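Mitochondrial enolase superfamily member 1 (Homo sapiens, PDB 4A35) catalyses the magnesium-dependent dehydration of L-fuconate to 2-keto-3-deoxy-L-fuconate, a step in the breakdown of L-fucose. Local coordinates at residues A26-T31 with N253-V258; K51-T56 with V123-A128; I300-G305 with A322-Q327. One frame throughout, in Å; residues are numbered along the deposited sequence.

Interaction 1 (A26-T31 with N253-V258); sequences ADAMHT and NQRWDV
Asp27 lays its carboxylate flat against the side-chain amide of Asn253, the two planes only 10° apart. The loop between strands 7-16 and 36-44 thus meets the loop after barrel strand 247-251. In the enolase superfamily such a loop of the N-terminal capping domain closes over the barrel and helps shape the substrate pocket. Asp27 and Asn253 probably bind the substrate, as in related enzymes. Asp27 CG stands 3.4 Å from Asn253 CG, and no direct hydrogen bond joins the two groups. Asp27 CG sits between its own backbone N and carbonyl carbon (chi1 65°). This folds the carboxylate back: Asp27 OD1 accepts from Met29 N at 2.7 Å, an Asx turn, and from His30 N, which makes it an Asx motif. Ala28 adds an indirect link: a water bridges Ala28 N and Asn253 OD1. Ala28 CB packs on Arg255 CG at 3.5 Å. The carbonyl O of Ala28 lies over one face of the Arg255 guanidinium, a close approach that is not a hydrogen bond. Met29 follows, its chain bent so that both Met29 CB and CE rest on the carbonyl O of Asn253, Met29 CB at 3.2 Å. CE also touches Gln254 O, which is bonded to the hydroxyl of Tyr155 of the second subunit. The polar end of Gln254 turns to Glu278 and Gln307 of its own chain and to Arg103 of the second subunit. That same Arg103 bonds His30 NE2, so the subunit interface borders this contact. The other ring nitrogen of His30 helps hold the stacked carboxylate: ND1 donates to the syn lone pair of Asp27 OD2 at 3.0 Å, 4° from the ring plane.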
loop_
_atom_site.group_PDB
_atom_site.type_symbol
_atom_site.label_atom_id
_atom_site.label_comp_id
_atom_site.label_asym_id
_atom_site.label_seq_id
_atom_site.Cartn_x
_atom_site.Cartn_y
_atom_site.Cartn_z
ATOM N N ALA A 26 -0.703 3.290 23.767
ATOM C CA ALA A 26 0.170 2.169 23.373
ATOM C C ALA A 26 -0.632 0.917 23.037
ATOM O O ALA A 26 -1.556 0.556 23.786
ATOM C CB ALA A 26 1.140 1.831 24.491
ATOM N N ASP A 27 -0.269 0.237 21.948
ATOM C CA ASP A 27 -0.892 -1.059 21.649
ATOM C C ASP A 27 0.254 -2.065 21.478
ATOM O O ASP A 27 1.425 -1.701 21.685
ATOM C CB ASP A 27 -1.883 -0.988 20.460
ATOM C CG ASP A 27 -1.278 -0.652 19.118
ATOM O OD1 ASP A 27 -0.335 -1.380 18.678
ATOM O OD2 ASP A 27 -1.807 0.219 18.454
ATOM N N ALA A 28 -0.058 -3.330 21.149
ATOM C CA ALA A 28 0.976 -4.379 21.036
ATOM C C ALA A 28 1.946 -4.154 19.840
ATOM O O ALA A 28 3.060 -4.709 19.831
ATOM C CB ALA A 28 0.323 -5.729 20.915
ATOM N N MET A 29 1.471 -3.443 18.793
ATOM C CA MET A 29 2.251 -3.185 17.588
ATOM C C MET A 29 2.910 -1.784 17.605
ATOM O O MET A 29 4.109 -1.660 17.285
ATOM C CB MET A 29 1.342 -3.368 16.350
ATOM C CG MET A 29 2.104 -3.318 15.029
ATOM S SD MET A 29 3.240 -4.728 14.762
ATOM C CE MET A 29 2.071 -5.922 14.002
ATOM N N HIS A 30 2.120 -0.754 17.881
ATOM C CA HIS A 30 2.546 0.663 17.972
ATOM C C HIS A 30 2.685 1.008 19.482
ATOM O O HIS A 30 1.706 1.293 20.160
ATOM C CB HIS A 30 1.520 1.559 17.253
ATOM C CG HIS A 30 1.040 0.949 15.965
ATOM N ND1 HIS A 30 -0.133 0.204 15.916
ATOM C CD2 HIS A 30 1.636 0.905 14.752
ATOM C CE1 HIS A 30 -0.261 -0.201 14.651
ATOM N NE2 HIS A 30 0.784 0.173 13.911
ATOM N N THR A 31 3.870 0.812 20.011
ATOM C CA THR A 31 4.088 0.897 21.453
ATOM C C THR A 31 4.355 2.340 21.950
ATOM O O THR A 31 4.450 2.530 23.160
ATOM C CB THR A 31 5.246 -0.036 21.892
ATOM O OG1 THR A 31 6.485 0.571 21.540
ATOM C CG2 THR A 31 5.111 -1.504 21.358
ATOM N N ASN A 253 -4.193 -5.487 16.833
ATOM C CA ASN A 253 -3.331 -4.603 15.983
ATOM C C ASN A 253 -2.312 -5.395 15.116
ATOM O O ASN A 253 -1.099 -5.029 15.025
ATOM C CB ASN A 253 -2.561 -3.588 16.880
ATOM C CG ASN A 253 -3.496 -2.557 17.466
ATOM O OD1 ASN A 253 -3.966 -2.713 18.590
ATOM N ND2 ASN A 253 -3.934 -1.601 16.650
ATOM N N GLN A 254 -2.823 -6.480 14.427
ATOM C CA GLN A 254 -2.081 -7.236 13.397
ATOM C C GLN A 254 -0.938 -8.087 13.933
ATOM O O GLN A 254 -0.113 -8.530 13.150
ATOM C CB GLN A 254 -1.493 -6.255 12.308
ATOM C CG GLN A 254 -2.495 -5.182 11.855
ATOM C CD GLN A 254 -1.828 -3.979 11.193
ATOM O OE1 GLN A 254 -0.594 -3.866 11.122
ATOM N NE2 GLN A 254 -2.638 -3.015 10.747
ATOM N N ARG A 255 -0.861 -8.333 15.257
ATOM C CA ARG A 255 0.306 -8.992 15.801
ATOM C C ARG A 255 0.572 -10.413 15.330
ATOM O O ARG A 255 1.739 -10.819 15.298
ATOM C CB ARG A 255 0.243 -9.020 17.362
ATOM C CG ARG A 255 0.492 -7.602 17.915
ATOM C CD ARG A 255 1.984 -7.219 17.753
ATOM N NE ARG A 255 2.831 -8.059 18.604
ATOM C CZ ARG A 255 4.139 -7.892 18.773
ATOM N NH1 ARG A 255 4.783 -6.924 18.126
ATOM N NH2 ARG A 255 4.820 -8.699 19.587
ATOM N N TRP A 256 -0.487 -11.173 15.045
ATOM C CA TRP A 256 -0.331 -12.612 14.904
ATOM C C TRP A 256 -0.283 -13.168 13.510
ATOM O O TRP A 256 -0.790 -12.544 12.568
ATOM C CB TRP A 256 -1.515 -13.300 15.658
ATOM C CG TRP A 256 -1.713 -12.867 17.099
ATOM C CD1 TRP A 256 -0.754 -12.764 18.071
ATOM C CD2 TRP A 256 -2.973 -12.568 17.745
ATOM N NE1 TRP A 256 -1.333 -12.369 19.271
ATOM C CE2 TRP A 256 -2.699 -12.320 19.114
ATOM C CE3 TRP A 256 -4.313 -12.518 17.306
ATOM C CZ2 TRP A 256 -3.711 -11.976 20.032
ATOM C CZ3 TRP A 256 -5.323 -12.300 18.239
ATOM C CH2 TRP A 256 -5.018 -11.983 19.578
ATOM N N ASP A 257 0.391 -14.346 13.372
ATOM C CA ASP A 257 0.297 -15.184 12.193
ATOM C C ASP A 257 -1.055 -15.920 12.313
ATOM O O ASP A 257 -1.690 -15.874 13.381
ATOM C CB ASP A 257 1.508 -16.139 12.049
ATOM C CG ASP A 257 2.784 -15.403 11.623
ATOM O OD1 ASP A 257 2.746 -14.147 11.488
ATOM O OD2 ASP A 257 3.799 -16.071 11.410
ATOM N N VAL A 258 -1.504 -16.587 11.248
ATOM C CA VAL A 258 -2.856 -17.141 11.229
ATOM C C VAL A 258 -3.052 -18.243 12.323
ATOM O O VAL A 258 -3.960 -18.093 13.147
ATOM C CB VAL A 258 -3.228 -17.606 9.791
ATOM C CG1 VAL A 258 -4.480 -18.495 9.773
ATOM C CG2 VAL A 258 -3.404 -16.389 8.868
HETATM O O HOH W 1 -2.910 -4.268 20.486
#

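Interaction 2 (K51-T56 with V123-A128); sequences KGCGIT and VWDLWA
Asp125 reaches from helix 110-131 to the backbone of strand 52-58 and makes the hydrogen bond of this contact. Cys53 N donates to Asp125 OD2 at 2.8 Å. The bond is nearly straight (165°) and meets the oxygen on its anti side. Asp125 CG is anti to the backbone N (chi1 -178°), which extends the carboxylate toward the strand. The same OD2 forms a salt bridge with Lys129 one turn on, and Lys129 NZ also bonds Lys51 O. The other oxygen, OD1, accepts from the backbone N of Tyr415. The apolar part is Leu126 CB packed against the backbone of Gly52. Gly52 CA lies 3.6 Å from Leu126 CB, and a side chain on this glycine would collide with that CB. The axes of the short segments therefore approach to 5.7 Å. They run roughly antiparallel, at 149°. Here the helix packs on an edge strand of the three-stranded antiparallel sheet of the N-terminal domain. An alanine at Asp125 would probably leave the N-H of Cys53 and the charge of Lys129 without their shared partner. One buried carboxylate thus ties strand, helix and the chain near Tyr415 together, and its negative charge is probably stabilised by Lys129.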
loop_
_atom_site.group_PDB
_atom_site.type_symbol
_atom_site.label_atom_id
_atom_site.label_comp_id
_atom_site.label_asym_id
_atom_site.label_seq_id
_atom_site.Cartn_x
_atom_site.Cartn_y
_atom_site.Cartn_z
ATOM N N LYS A 51 -13.305 28.293 4.329
ATOM C CA LYS A 51 -12.115 27.501 3.983
ATOM C C LYS A 51 -12.394 26.039 4.142
ATOM O O LYS A 51 -13.222 25.650 4.973
ATOM C CB LYS A 51 -10.921 27.909 4.850
ATOM C CG LYS A 51 -10.538 29.374 4.673
ATOM C CD LYS A 51 -9.407 29.777 5.591
ATOM C CE LYS A 51 -9.215 31.271 5.510
ATOM N NZ LYS A 51 -7.955 31.698 6.153
ATOM N N GLY A 52 -11.755 25.244 3.298
ATOM C CA GLY A 52 -11.827 23.803 3.387
ATOM C C GLY A 52 -10.653 23.293 4.202
ATOM O O GLY A 52 -9.493 23.571 3.880
ATOM N N CYS A 53 -10.950 22.577 5.298
ATOM C CA CYS A 53 -9.922 21.984 6.140
ATOM C C CYS A 53 -9.921 20.461 5.981
ATOM O O CYS A 53 -10.974 19.833 5.909
ATOM C CB CYS A 53 -10.119 22.400 7.590
ATOM S SG CYS A 53 -10.279 24.196 7.818
ATOM N N GLY A 54 -8.745 19.876 5.979
ATOM C CA GLY A 54 -8.643 18.437 5.805
ATOM C C GLY A 54 -7.519 17.896 6.641
ATOM O O GLY A 54 -6.547 18.605 6.939
ATOM N N ILE A 55 -7.660 16.634 7.022
ATOM C CA ILE A 55 -6.651 15.907 7.776
ATOM C C ILE A 55 -6.500 14.482 7.259
ATOM O O ILE A 55 -7.382 13.912 6.598
ATOM C CB ILE A 55 -7.006 15.840 9.318
ATOM C CG1 ILE A 55 -8.365 15.089 9.558
ATOM C CG2 ILE A 55 -6.914 17.206 10.041
ATOM C CD1 ILE A 55 -8.628 14.584 11.020
ATOM N N THR A 56 -5.350 13.913 7.602
ATOM C CA THR A 56 -5.047 12.497 7.565
ATOM C C THR A 56 -4.255 12.231 8.826
ATOM O O THR A 56 -3.473 13.076 9.232
ATOM C CB THR A 56 -4.447 11.942 6.285
ATOM O OG1 THR A 56 -4.589 10.501 6.387
ATOM C CG2 THR A 56 -2.962 12.312 6.103
ATOM N N VAL A 123 -11.774 19.244 0.547
ATOM C CA VAL A 123 -12.776 19.611 -0.469
ATOM C C VAL A 123 -14.208 19.329 0.061
ATOM O O VAL A 123 -15.094 20.165 -0.101
ATOM C CB VAL A 123 -12.490 18.878 -1.823
ATOM C CG1 VAL A 123 -13.603 19.129 -2.837
ATOM C CG2 VAL A 123 -11.133 19.314 -2.419
ATOM N N TRP A 124 -14.422 18.160 0.718
ATOM C CA TRP A 124 -15.752 17.820 1.319
ATOM C C TRP A 124 -16.104 18.854 2.399
ATOM O O TRP A 124 -17.240 19.319 2.451
ATOM C CB TRP A 124 -15.734 16.406 1.898
ATOM C CG TRP A 124 -15.935 15.373 0.827
ATOM C CD1 TRP A 124 -14.966 14.673 0.155
ATOM C CD2 TRP A 124 -17.184 15.003 0.239
ATOM N NE1 TRP A 124 -15.538 13.915 -0.841
ATOM C CE2 TRP A 124 -16.909 14.018 -0.743
ATOM C CE3 TRP A 124 -18.530 15.340 0.514
ATOM C CZ2 TRP A 124 -17.920 13.414 -1.499
ATOM C CZ3 TRP A 124 -19.544 14.681 -0.187
ATOM C CH2 TRP A 124 -19.233 13.733 -1.180
ATOM N N ASP A 125 -15.111 19.278 3.205
ATOM C CA ASP A 125 -15.359 20.300 4.253
ATOM C C ASP A 125 -15.810 21.608 3.621
ATOM O O ASP A 125 -16.868 22.152 3.989
ATOM C CB ASP A 125 -14.105 20.516 5.114
ATOM C CG ASP A 125 -14.323 21.532 6.243
ATOM O OD1 ASP A 125 -15.273 21.323 7.073
ATOM O OD2 ASP A 125 -13.522 22.493 6.334
ATOM N N LEU A 126 -15.083 22.037 2.586
ATOM C CA LEU A 126 -15.395 23.262 1.869
ATOM C C LEU A 126 -16.793 23.217 1.233
ATOM O O LEU A 126 -17.588 24.165 1.395
ATOM C CB LEU A 126 -14.316 23.484 0.800
ATOM C CG LEU A 126 -14.492 24.706 -0.115
ATOM C CD1 LEU A 126 -14.617 26.035 0.697
ATOM C CD2 LEU A 126 -13.324 24.776 -1.124
ATOM N N TRP A 127 -17.095 22.140 0.522
ATOM C CA TRP A 127 -18.380 21.963 -0.148
ATOM C C TRP A 127 -19.525 22.014 0.888
ATOM O O TRP A 127 -20.479 22.794 0.726
ATOM C CB TRP A 127 -18.368 20.605 -0.922
ATOM C CG TRP A 127 -19.614 20.320 -1.707
ATOM C CD1 TRP A 127 -20.582 21.214 -2.073
ATOM C CD2 TRP A 127 -20.026 19.048 -2.231
ATOM N NE1 TRP A 127 -21.573 20.579 -2.777
ATOM C CE2 TRP A 127 -21.223 19.264 -2.952
ATOM C CE3 TRP A 127 -19.427 17.778 -2.286
ATOM C CZ2 TRP A 127 -21.910 18.222 -3.595
ATOM C CZ3 TRP A 127 -20.089 16.758 -2.957
ATOM C CH2 TRP A 127 -21.303 16.989 -3.620
ATOM N N ALA A 128 -19.408 21.226 1.974
ATOM C CA ALA A 128 -20.459 21.167 3.020
ATOM C C ALA A 128 -20.637 22.550 3.667
ATOM O O ALA A 128 -21.760 23.017 3.811
ATOM C CB ALA A 128 -20.113 20.118 4.065
#

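Interaction 3 (I300-G305 with A322-Q327); sequences IGIATG and ALQFLQ
Ile302 O is gripped by two backbone donors, Gln324 N at 2.7 Å and Phe325 N at 3.1 Å. The first lies in the carbonyl plane and the second is tilted 19° from it. Gln324 also answers with its side chain. Bent at chi2 (57°), it curls back so that Gln324 OE1 accepts from Ile302 N at 2.8 Å, on a lone pair. OE1 has a further partner in Ser292. Further along, the strands pair in parallel, Ala303 with Phe325 and Thr304 with Leu326. Gln327 N donates to Thr304 O at 2.9 Å, while the bond from Thr304 N to Phe325 O is weak. Ala303 CB packs against Phe325 CB at 4.0 Å, and the amide end of Gln327 lies beside the same methyl. Gln327 NE2 donates to Glu277, a magnesium ligand. On the face that carries Thr304 and Leu326, Thr304 CG2 meets Leu323 CD1 at 3.9 Å, their side chains at about a right angle. Gly301 leaves room for the Phe325 ring edge. Strands 301-304 and 325-326 form a beta-alpha-beta unit of the barrel through helix 311-319, whose Leu317 touches Thr304 and Leu323. Helix 285-295 packs on Ile302, and strand 275-277 flanks strand 301-304 within the sheet.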
loop_
_atom_site.group_PDB
_atom_site.type_symbol
_atom_site.label_atom_id
_atom_site.label_comp_id
_atom_site.label_asym_id
_atom_site.label_seq_id
_atom_site.Cartn_x
_atom_site.Cartn_y
_atom_site.Cartn_z
ATOM N N ILE A 300 -17.003 -15.809 18.733
ATOM C CA ILE A 300 -16.185 -14.621 18.530
ATOM C C ILE A 300 -16.146 -14.250 17.027
ATOM O O ILE A 300 -15.687 -15.049 16.207
ATOM C CB ILE A 300 -14.752 -14.810 19.085
ATOM C CG1 ILE A 300 -14.796 -15.309 20.572
ATOM C CG2 ILE A 300 -13.953 -13.478 18.968
ATOM C CD1 ILE A 300 -13.495 -15.862 21.014
ATOM N N GLY A 301 -16.545 -13.013 16.730
ATOM C CA GLY A 301 -16.537 -12.516 15.353
ATOM C C GLY A 301 -15.184 -11.895 15.072
ATOM O O GLY A 301 -14.443 -11.525 16.004
ATOM N N ILE A 302 -14.902 -11.693 13.782
ATOM C CA ILE A 302 -13.641 -11.049 13.370
ATOM C C ILE A 302 -13.995 -9.666 12.879
ATOM O O ILE A 302 -14.973 -9.502 12.139
ATOM C CB ILE A 302 -12.905 -11.912 12.280
ATOM C CG1 ILE A 302 -12.040 -13.036 12.950
ATOM C CG2 ILE A 302 -11.991 -11.018 11.314
ATOM C CD1 ILE A 302 -12.625 -13.946 14.107
ATOM N N ALA A 303 -13.220 -8.668 13.316
ATOM C CA ALA A 303 -13.342 -7.268 12.889
ATOM C C ALA A 303 -12.025 -6.825 12.226
ATOM O O ALA A 303 -10.945 -7.130 12.739
ATOM C CB ALA A 303 -13.630 -6.346 14.098
ATOM N N THR A 304 -12.098 -6.071 11.126
ATOM C CA THR A 304 -10.852 -5.515 10.590
ATOM C C THR A 304 -11.204 -4.350 9.706
ATOM O O THR A 304 -12.385 -4.171 9.351
ATOM C CB THR A 304 -9.950 -6.594 9.854
ATOM O OG1 THR A 304 -8.666 -5.966 9.544
ATOM C CG2 THR A 304 -10.589 -7.080 8.510
ATOM N N GLY A 305 -10.175 -3.574 9.352
ATOM C CA GLY A 305 -10.361 -2.510 8.388
ATOM C C GLY A 305 -9.666 -1.190 8.615
ATOM O O GLY A 305 -9.517 -0.446 7.648
ATOM N N ALA A 322 -14.737 -12.929 5.254
ATOM C CA ALA A 322 -13.576 -12.917 6.127
ATOM C C ALA A 322 -13.826 -12.143 7.411
ATOM O O ALA A 322 -12.963 -12.153 8.279
ATOM C CB ALA A 322 -12.381 -12.295 5.376
ATOM N N LEU A 323 -14.954 -11.417 7.528
ATOM C CA LEU A 323 -15.111 -10.572 8.725
ATOM C C LEU A 323 -16.613 -10.473 9.132
ATOM O O LEU A 323 -17.499 -10.505 8.271
ATOM C CB LEU A 323 -14.482 -9.164 8.502
ATOM C CG LEU A 323 -15.209 -8.129 7.575
ATOM C CD1 LEU A 323 -14.335 -6.876 7.375
ATOM C CD2 LEU A 323 -15.623 -8.719 6.195
ATOM N N GLN A 324 -16.866 -10.346 10.410
ATOM C CA GLN A 324 -18.239 -10.180 10.926
ATOM C C GLN A 324 -18.549 -8.685 11.140
ATOM O O GLN A 324 -19.722 -8.319 11.232
ATOM C CB GLN A 324 -18.438 -10.960 12.244
ATOM C CG GLN A 324 -18.593 -12.480 12.041
ATOM C CD GLN A 324 -17.433 -13.129 11.300
ATOM O OE1 GLN A 324 -16.277 -13.126 11.751
ATOM N NE2 GLN A 324 -17.700 -13.649 10.100
ATOM N N PHE A 325 -17.502 -7.840 11.288
ATOM C CA PHE A 325 -17.656 -6.387 11.526
ATOM C C PHE A 325 -16.631 -5.672 10.687
ATOM O O PHE A 325 -15.431 -6.017 10.726
ATOM C CB PHE A 325 -17.429 -6.036 13.005
ATOM C CG PHE A 325 -18.257 -6.873 13.962
ATOM C CD1 PHE A 325 -17.764 -8.090 14.455
ATOM C CD2 PHE A 325 -19.482 -6.406 14.437
ATOM C CE1 PHE A 325 -18.490 -8.827 15.411
ATOM C CE2 PHE A 325 -20.216 -7.152 15.377
ATOM C CZ PHE A 325 -19.718 -8.361 15.851
ATOM N N LEU A 326 -17.116 -4.746 9.871
ATOM C CA LEU A 326 -16.227 -4.051 8.916
ATOM C C LEU A 326 -15.914 -2.690 9.452
ATOM O O LEU A 326 -16.808 -1.883 9.666
ATOM C CB LEU A 326 -16.933 -4.020 7.535
ATOM C CG LEU A 326 -16.068 -3.496 6.361
ATOM C CD1 LEU A 326 -16.579 -4.061 5.032
ATOM C CD2 LEU A 326 -16.108 -1.937 6.309
ATOM N N GLN A 327 -14.610 -2.387 9.588
ATOM C CA GLN A 327 -14.237 -1.117 10.213
ATOM C C GLN A 327 -13.689 -0.122 9.201
ATOM O O GLN A 327 -12.504 -0.125 8.917
ATOM C CB GLN A 327 -13.224 -1.397 11.340
ATOM C CG GLN A 327 -13.895 -2.411 12.323
ATOM C CD GLN A 327 -13.006 -2.926 13.359
ATOM O OE1 GLN A 327 -11.955 -3.506 13.056
ATOM N NE2 GLN A 327 -13.432 -2.755 14.605
#

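Interactions 1 and 3 both border the catalytic end of the barrel, with centres about 16 Å apart and nearest atoms about 7 Å apart. In interaction 1 the Asn253 side chain comes within about 4 Å of a bound magnesium ion. In interaction 3 that of Gln327 stays about 6 Å from a magnesium ion. Interaction 1 joins the capping domain to the barrel, whereas interaction 3 pairs neighbouring strands inside it. Interaction 2 belongs to the capping domain alone and lies away from the substrate and magnesium sites. Its centre is about 32 Å from that of interaction 1 and about 30 Å from that of interaction 3, across the chain's centre from both.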